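Local coordinates for Lmo0305 protein (Listeria monocytogenes, PDB 3PJ0) that belongs to the beta-eliminating lyase family of PLP-dependent, aminotransferase-like proteins and carries its pyridoxal phosphate covalently on a lysine, at residues A[92-97]-A[116-121]. Residues are numbered along the deposited sequence; the frame is centred on the assembly and turned at random.
Sequences VAYHPL and PLLLGT
Tyr94 carries the largest share of this contact, its ring standing on the same sheet face as Pro116 and Leu118 and lying alongside both. A chi1 of 54° tucks CG between the backbone N and the carbonyl carbon, a cramped setting, and from there the phenol reaches back over the neighbouring strand: Tyr94 CZ lies 3.4 Å from Pro116 CB, while Leu118 CD2 approaches Tyr94 CE1 to 3.7 Å. The hydroxyl passes close to Pro116 CG and is hydrogen-bonded to Glu101, in the short helix 99-102, so the buried ring is held at its polar tip as well as along its flank.

Under this group the backbones run parallel. Leu117 N gives Val92 O an almost straight bond of 2.7 Å (173° at the hydrogen), lying in the carbonyl plane, and Tyr94 N in turn meets Leu117 O at 3.1 Å, nearly along the C=O axis. The strands belong to the mixed seven-stranded sheet of the PLP-binding aminotransferase-type fold: 115-118 is its outermost strand within the chain, and 91-94 is flanked on its other side by 140-144, whose Leu142 also touches Tyr94.

Leu119 N closes the last parallel pair, Tyr94 with Leu118, by bonding to Tyr94 O at 2.8 Å, though from 41° above the carbonyl plane. With its CG anti to the carbonyl carbon, Leu119 lays CD1 beneath the opposite backbone, on the Ala93 side of the sheet, 3.9 Å from Ala93 CB. Pro96 closes the far end, where its CD rests 3.2 Å from Leu119 O and its CG meets Leu118 CB. That same CD sits over one face of the His95 ring, displaced toward its rim; the ring's ND1 accepts a hydrogen bond from Leu97 N and its NE2 is bonded to Gln124 O.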
loop_
_atom_site.group_PDB
_atom_site.type_symbol
_atom_site.label_atom_id
_atom_site.label_comp_id
_atom_site.label_asym_id
_atom_site.label_seq_id
_atom_site.Cartn_x
_atom_site.Cartn_y
_atom_site.Cartn_z
ATOM N N VAL A 92 -16.345 -18.436 -7.529
ATOM C CA VAL A 92 -17.147 -17.211 -7.287
ATOM C C VAL A 92 -17.821 -16.825 -8.596
ATOM O O VAL A 92 -17.488 -17.397 -9.643
ATOM C CB VAL A 92 -16.324 -16.032 -6.754
ATOM C CG1 VAL A 92 -15.638 -16.418 -5.459
ATOM C CG2 VAL A 92 -15.284 -15.547 -7.777
ATOM N N ALA A 93 -18.736 -15.857 -8.564
ATOM C CA ALA A 93 -19.396 -15.426 -9.774
ATOM C C ALA A 93 -19.535 -13.911 -9.826
ATOM O O ALA A 93 -19.824 -13.259 -8.821
ATOM C CB ALA A 93 -20.796 -16.112 -9.930
ATOM N N TYR A 94 -19.293 -13.359 -10.998
ATOM C CA TYR A 94 -19.431 -11.941 -11.198
ATOM C C TYR A 94 -19.521 -11.557 -12.686
ATOM O O TYR A 94 -19.356 -12.407 -13.559
ATOM C CB TYR A 94 -18.310 -11.190 -10.507
ATOM C CG TYR A 94 -16.856 -11.589 -10.822
ATOM C CD1 TYR A 94 -16.411 -11.821 -12.117
ATOM C CD2 TYR A 94 -15.893 -11.632 -9.785
ATOM C CE1 TYR A 94 -15.052 -12.127 -12.374
ATOM C CE2 TYR A 94 -14.563 -11.908 -10.033
ATOM C CZ TYR A 94 -14.136 -12.164 -11.312
ATOM O OH TYR A 94 -12.789 -12.447 -11.512
ATOM N N HIS A 95 -19.776 -10.276 -12.952
ATOM C CA HIS A 95 -19.876 -9.781 -14.307
ATOM C C HIS A 95 -18.530 -10.014 -15.047
ATOM O O HIS A 95 -17.462 -9.906 -14.435
ATOM C CB HIS A 95 -20.208 -8.280 -14.285
ATOM C CG HIS A 95 -20.550 -7.704 -15.629
ATOM N ND1 HIS A 95 -19.596 -7.255 -16.507
ATOM C CD2 HIS A 95 -21.746 -7.482 -16.230
ATOM C CE1 HIS A 95 -20.183 -6.806 -17.607
ATOM N NE2 HIS A 95 -21.492 -6.934 -17.462
ATOM N N PRO A 96 -18.566 -10.331 -16.352
ATOM C CA PRO A 96 -17.338 -10.539 -17.149
ATOM C C PRO A 96 -16.268 -9.400 -17.070
ATOM O O PRO A 96 -15.065 -9.649 -17.224
ATOM C CB PRO A 96 -17.879 -10.609 -18.589
ATOM C CG PRO A 96 -19.223 -11.156 -18.442
ATOM C CD PRO A 96 -19.769 -10.557 -17.175
ATOM N N LEU A 97 -16.719 -8.175 -16.814
ATOM C CA LEU A 97 -15.836 -7.012 -16.778
ATOM C C LEU A 97 -15.578 -6.547 -15.352
ATOM O O LEU A 97 -15.205 -5.374 -15.127
ATOM C CB LEU A 97 -16.396 -5.880 -17.647
ATOM C CG LEU A 97 -16.673 -6.243 -19.103
ATOM C CD1 LEU A 97 -17.045 -5.017 -19.970
ATOM C CD2 LEU A 97 -15.453 -6.934 -19.679
ATOM N N PRO A 116 -13.410 -17.781 -11.269
ATOM C CA PRO A 116 -14.604 -16.948 -11.407
ATOM C C PRO A 116 -15.466 -17.415 -12.556
ATOM O O PRO A 116 -14.940 -17.647 -13.647
ATOM C CB PRO A 116 -14.027 -15.557 -11.697
ATOM C CG PRO A 116 -12.532 -15.660 -11.332
ATOM C CD PRO A 116 -12.211 -17.052 -11.709
ATOM N N LEU A 117 -16.743 -17.600 -12.282
ATOM C CA LEU A 117 -17.729 -17.992 -13.269
ATOM C C LEU A 117 -18.334 -16.671 -13.689
ATOM O O LEU A 117 -18.758 -15.865 -12.829
ATOM C CB LEU A 117 -18.762 -18.946 -12.655
ATOM C CG LEU A 117 -18.183 -20.194 -11.957
ATOM C CD1 LEU A 117 -19.276 -21.033 -11.263
ATOM C CD2 LEU A 117 -17.371 -21.052 -12.914
ATOM N N LEU A 118 -18.354 -16.415 -14.992
ATOM C CA LEU A 118 -18.795 -15.109 -15.483
ATOM C C LEU A 118 -20.304 -15.082 -15.727
ATOM O O LEU A 118 -20.876 -15.991 -16.316
ATOM C CB LEU A 118 -17.999 -14.721 -16.725
ATOM C CG LEU A 118 -16.481 -14.829 -16.569
ATOM C CD1 LEU A 118 -15.761 -14.359 -17.837
ATOM C CD2 LEU A 118 -15.993 -14.034 -15.362
ATOM N N LEU A 119 -20.953 -14.031 -15.247
ATOM C CA LEU A 119 -22.401 -13.950 -15.302
ATOM C C LEU A 119 -22.889 -13.116 -16.468
ATOM O O LEU A 119 -22.576 -11.923 -16.561
ATOM C CB LEU A 119 -22.936 -13.354 -13.995
ATOM C CG LEU A 119 -22.762 -14.145 -12.713
ATOM C CD1 LEU A 119 -23.010 -13.268 -11.458
ATOM C CD2 LEU A 119 -23.672 -15.397 -12.756
ATOM N N GLY A 120 -23.712 -13.733 -17.311
ATOM C CA GLY A 120 -24.319 -13.046 -18.460
ATOM C C GLY A 120 -23.334 -12.786 -19.583
ATOM O O GLY A 120 -22.564 -13.668 -19.939
ATOM N N THR A 121 -23.362 -11.571 -20.130
ATOM C CA THR A 121 -22.504 -11.199 -21.237
ATOM C C THR A 121 -21.818 -9.875 -20.898
ATOM O O THR A 121 -22.300 -9.124 -20.070
ATOM C CB THR A 121 -23.318 -11.113 -22.547
ATOM O OG1 THR A 121 -24.302 -10.101 -22.433
ATOM C CG2 THR A 121 -24.015 -12.443 -22.833
#